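Local coordinates for protein beta 1-3 glucanase (Clostridium beijerinckii NCIMB 8052, PDB 5H4E) that probably hydrolyses beta-1,3-linked glucans, as a bacterial glucanase domain of glycoside hydrolase family 64, at residues Pro2-Lys14 with Ser85-Ile99. Numbering follows the deposited sequence.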
# COMPACT_ATOMS: atom_id res chain seq x y z
N PRO A 2 16.89 12.87 -14.87
CA PRO A 2 15.71 13.68 -15.20
C PRO A 2 15.93 15.16 -14.92
O PRO A 2 16.85 15.52 -14.18
CB PRO A 2 14.61 13.09 -14.29
CG PRO A 2 15.31 12.24 -13.31
CD PRO A 2 16.58 11.78 -13.94
N PRO A 3 15.09 16.02 -15.52
CA PRO A 3 15.18 17.46 -15.28
C PRO A 3 14.93 17.79 -13.81
O PRO A 3 13.99 17.26 -13.22
CB PRO A 3 14.09 18.04 -16.18
CG PRO A 3 13.15 16.92 -16.40
CD PRO A 3 13.98 15.69 -16.42
N LEU A 4 15.76 18.66 -13.25
CA LEU A 4 15.63 18.99 -11.84
C LEU A 4 15.31 20.47 -11.65
O LEU A 4 15.64 21.31 -12.49
CB LEU A 4 16.92 18.64 -11.10
CG LEU A 4 17.36 17.20 -11.39
CD1 LEU A 4 18.77 16.96 -10.93
CD2 LEU A 4 16.39 16.20 -10.74
N LYS A 5 14.65 20.77 -10.55
CA LYS A 5 14.37 22.15 -10.17
C LYS A 5 14.86 22.33 -8.76
O LYS A 5 14.58 21.50 -7.91
CB LYS A 5 12.88 22.48 -10.27
CG LYS A 5 12.49 23.09 -11.58
CD LYS A 5 10.98 23.08 -11.79
CE LYS A 5 10.25 23.78 -10.68
NZ LYS A 5 8.86 24.12 -11.11
N SER A 6 15.59 23.41 -8.51
CA SER A 6 16.03 23.69 -7.16
C SER A 6 14.81 23.76 -6.24
O SER A 6 13.84 24.48 -6.53
CB SER A 6 16.83 24.99 -7.10
OG SER A 6 17.49 25.11 -5.85
N GLY A 7 14.83 22.98 -5.16
CA GLY A 7 13.76 23.02 -4.18
C GLY A 7 12.68 21.98 -4.40
O GLY A 7 11.69 21.94 -3.67
N PHE A 8 12.85 21.15 -5.42
CA PHE A 8 11.87 20.11 -5.76
C PHE A 8 12.54 18.76 -5.88
O PHE A 8 13.76 18.66 -5.98
CB PHE A 8 11.17 20.44 -7.08
CG PHE A 8 10.28 21.64 -7.00
CD1 PHE A 8 10.82 22.92 -7.05
CD2 PHE A 8 8.91 21.49 -6.89
CE1 PHE A 8 10.00 24.04 -6.97
CE2 PHE A 8 8.08 22.60 -6.81
CZ PHE A 8 8.63 23.88 -6.86
N VAL A 9 11.72 17.71 -5.85
CA VAL A 9 12.15 16.37 -6.25
C VAL A 9 11.46 16.04 -7.57
O VAL A 9 10.29 16.35 -7.76
CB VAL A 9 11.82 15.30 -5.19
CG1 VAL A 9 12.06 13.89 -5.74
CG2 VAL A 9 12.63 15.53 -3.92
N THR A 10 12.19 15.43 -8.49
CA THR A 10 11.57 15.01 -9.74
C THR A 10 11.23 13.53 -9.69
O THR A 10 12.04 12.71 -9.25
CB THR A 10 12.49 15.31 -10.94
OG1 THR A 10 12.77 16.71 -10.98
CG2 THR A 10 11.84 14.88 -12.26
N LEU A 11 10.02 13.20 -10.13
CA LEU A 11 9.59 11.82 -10.31
C LEU A 11 9.47 11.53 -11.81
O LEU A 11 8.59 12.05 -12.49
CB LEU A 11 8.26 11.60 -9.60
CG LEU A 11 8.23 12.06 -8.14
CD1 LEU A 11 6.84 11.91 -7.58
CD2 LEU A 11 9.24 11.28 -7.28
N GLN A 12 10.38 10.71 -12.34
CA GLN A 12 10.43 10.44 -13.77
C GLN A 12 9.72 9.14 -14.10
O GLN A 12 10.09 8.09 -13.58
CB GLN A 12 11.89 10.38 -14.24
CG GLN A 12 12.06 9.94 -15.70
CD GLN A 12 11.66 11.05 -16.66
OE1 GLN A 12 12.23 12.14 -16.64
NE2 GLN A 12 10.66 10.78 -17.49
N VAL A 13 8.69 9.19 -14.96
CA VAL A 13 8.07 7.94 -15.41
C VAL A 13 8.92 7.34 -16.53
O VAL A 13 9.32 8.05 -17.46
CB VAL A 13 6.61 8.15 -15.92
CG1 VAL A 13 6.00 6.81 -16.34
CG2 VAL A 13 5.74 8.79 -14.84
N LYS A 14 9.23 6.06 -16.41
CA LYS A 14 9.94 5.34 -17.46
C LYS A 14 9.08 4.20 -18.02
O LYS A 14 8.64 3.31 -17.29
CB LYS A 14 11.27 4.79 -16.95
CG LYS A 14 12.09 4.07 -18.00
CD LYS A 14 12.77 5.04 -18.95
CE LYS A 14 13.57 4.27 -20.00
NZ LYS A 14 14.29 3.12 -19.37
N SER A 85 6.69 13.63 -19.18
CA SER A 85 6.96 12.27 -18.70
C SER A 85 7.40 12.24 -17.25
O SER A 85 7.65 11.17 -16.68
CB SER A 85 8.03 11.62 -19.57
OG SER A 85 9.28 12.31 -19.43
N TYR A 86 7.51 13.42 -16.65
CA TYR A 86 8.02 13.55 -15.29
C TYR A 86 7.14 14.51 -14.50
O TYR A 86 6.45 15.36 -15.08
CB TYR A 86 9.47 14.05 -15.30
CG TYR A 86 9.60 15.35 -16.07
CD1 TYR A 86 9.83 15.34 -17.45
CD2 TYR A 86 9.44 16.58 -15.44
CE1 TYR A 86 9.91 16.53 -18.17
CE2 TYR A 86 9.53 17.78 -16.16
CZ TYR A 86 9.77 17.74 -17.52
OH TYR A 86 9.86 18.91 -18.24
N ALA A 87 7.19 14.38 -13.18
CA ALA A 87 6.52 15.29 -12.27
C ALA A 87 7.53 15.95 -11.32
O ALA A 87 8.54 15.34 -10.96
CB ALA A 87 5.47 14.55 -11.47
N TYR A 88 7.27 17.20 -10.95
CA TYR A 88 7.99 17.83 -9.84
C TYR A 88 7.13 17.77 -8.60
O TYR A 88 5.94 18.05 -8.68
CB TYR A 88 8.32 19.30 -10.13
CG TYR A 88 9.15 19.55 -11.36
CD1 TYR A 88 10.51 19.24 -11.37
CD2 TYR A 88 8.60 20.14 -12.49
CE1 TYR A 88 11.29 19.50 -12.48
CE2 TYR A 88 9.37 20.40 -13.61
CZ TYR A 88 10.71 20.08 -13.59
OH TYR A 88 11.50 20.31 -14.68
N ILE A 89 7.70 17.41 -7.45
CA ILE A 89 6.97 17.58 -6.19
C ILE A 89 7.74 18.46 -5.22
O ILE A 89 8.98 18.43 -5.18
CB ILE A 89 6.63 16.23 -5.47
CG1 ILE A 89 7.89 15.41 -5.22
CG2 ILE A 89 5.63 15.42 -6.27
CD1 ILE A 89 7.71 14.36 -4.14
N PRO A 90 7.00 19.28 -4.46
CA PRO A 90 7.52 20.01 -3.31
C PRO A 90 7.28 19.14 -2.08
O PRO A 90 6.82 18.02 -2.27
CB PRO A 90 6.67 21.27 -3.28
CG PRO A 90 5.32 20.75 -3.67
CD PRO A 90 5.58 19.62 -4.69
N LYS A 91 7.58 19.63 -0.88
CA LYS A 91 7.18 18.93 0.34
C LYS A 91 5.68 18.61 0.22
O LYS A 91 4.91 19.43 -0.28
CB LYS A 91 7.45 19.78 1.58
CG LYS A 91 8.91 20.11 1.83
CD LYS A 91 9.67 18.91 2.32
CE LYS A 91 11.10 19.29 2.74
NZ LYS A 91 11.12 20.35 3.80
N ILE A 92 5.30 17.40 0.65
CA ILE A 92 3.92 16.94 0.45
C ILE A 92 3.68 15.72 1.33
O ILE A 92 4.60 14.95 1.61
CB ILE A 92 3.64 16.60 -1.05
CG1 ILE A 92 2.15 16.39 -1.31
CG2 ILE A 92 4.47 15.40 -1.51
CD1 ILE A 92 1.81 16.27 -2.81
N ILE A 93 2.44 15.54 1.77
CA ILE A 93 2.11 14.39 2.61
C ILE A 93 0.95 13.56 2.06
O ILE A 93 0.14 14.05 1.27
CB ILE A 93 1.79 14.83 4.04
CG1 ILE A 93 0.61 15.79 4.06
CG2 ILE A 93 3.00 15.50 4.67
CD1 ILE A 93 0.35 16.36 5.44
N GLY A 94 0.90 12.29 2.48
CA GLY A 94 -0.16 11.37 2.09
C GLY A 94 -0.42 11.35 0.60
O GLY A 94 -1.57 11.32 0.16
N ALA A 95 0.65 11.37 -0.19
CA ALA A 95 0.50 11.53 -1.64
C ALA A 95 0.47 10.19 -2.37
O ALA A 95 1.08 9.21 -1.92
CB ALA A 95 1.63 12.40 -2.20
N ARG A 96 -0.28 10.16 -3.48
CA ARG A 96 -0.29 9.02 -4.39
C ARG A 96 -0.06 9.49 -5.82
O ARG A 96 -0.72 10.42 -6.29
CB ARG A 96 -1.61 8.26 -4.31
CG ARG A 96 -1.88 7.63 -2.97
CD ARG A 96 -3.22 6.95 -3.02
NE ARG A 96 -3.44 6.13 -1.85
CZ ARG A 96 -4.43 5.26 -1.73
NH1 ARG A 96 -5.30 5.08 -2.71
NH2 ARG A 96 -4.54 4.54 -0.61
N MET A 97 0.87 8.84 -6.52
CA MET A 97 1.02 9.07 -7.95
C MET A 97 0.36 7.93 -8.69
O MET A 97 0.94 6.85 -8.79
CB MET A 97 2.50 9.17 -8.35
CG MET A 97 2.71 9.45 -9.84
SD MET A 97 4.45 9.83 -10.15
CE MET A 97 4.41 10.44 -11.83
N TYR A 98 -0.85 8.15 -9.20
CA TYR A 98 -1.54 7.14 -9.99
C TYR A 98 -0.99 7.13 -11.40
O TYR A 98 -0.86 8.18 -12.02
CB TYR A 98 -3.06 7.41 -10.05
CG TYR A 98 -3.81 7.23 -8.75
CD1 TYR A 98 -4.31 5.98 -8.39
CD2 TYR A 98 -4.06 8.31 -7.92
CE1 TYR A 98 -5.00 5.81 -7.21
CE2 TYR A 98 -4.75 8.15 -6.73
CZ TYR A 98 -5.23 6.89 -6.39
OH TYR A 98 -5.93 6.72 -5.22
N ILE A 99 -0.68 5.95 -11.92
CA ILE A 99 -0.19 5.80 -13.27
C ILE A 99 -1.03 4.74 -13.96
O ILE A 99 -1.02 3.58 -13.56
CB ILE A 99 1.31 5.42 -13.31
CG1 ILE A 99 2.13 6.51 -12.60
CG2 ILE A 99 1.79 5.25 -14.77
CD1 ILE A 99 3.58 6.14 -12.38
O HOH W 1 14.13 21.56 -14.74
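Val-9 to Gln-12 pair with Tyr-86 to Ile-89 as antiparallel strands at the edge of a mixed sheet, and Pro-3 and Lys-5 fold back over the tyrosines on the outer face. Val-9 and Ile-89 exchange both backbone bonds (Val-9 N to Ile-89 O 2.9 Å, Ile-89 N to Val-9 O 2.8 Å), as do Leu-11 and Ala-87. A type II turn from Lys-5 to Phe-8 reverses the chain; at Gly-7 a CB would jam against the preceding carbonyl O. Pro-3, a compact rigid ring, directs CG at the Tyr-86 face, 3.5 Å from its centroid (CH-pi). The Lys-5 chain crosses the Tyr-88 side chain at about a right angle, CD 3.5 Å from the ring centroid; NZ, off-centre in a cation-pi contact, is hydrogen-bonded to backbone O of Asn-46. Tyr-86 CD2 lies near the rim of Tyr-88's opposite face. A water joins Tyr-88 OH to Leu-4 O, and Thr-10 OG1, beside the backbone N (chi1 -59°), gives a 2.6 Å bond to Pro-3 O, tying the strand to the N-terminal segment. Gln-12, bent at chi2 (74°), donates both NE2 hydrogens in the amide plane, to Ser-85 OG and Val-13 O. On the inner face Leu-11 CD1 meets Ile-89 CG2 (3.9 Å) within the sheet, while long, unbranched Met-97 reaches across to Leu-11 and Val-13. Strand 9-16 is flanked by 86-92 and 366-374, its inner face packing against strands 95-101 and 136-144 of the facing sheet.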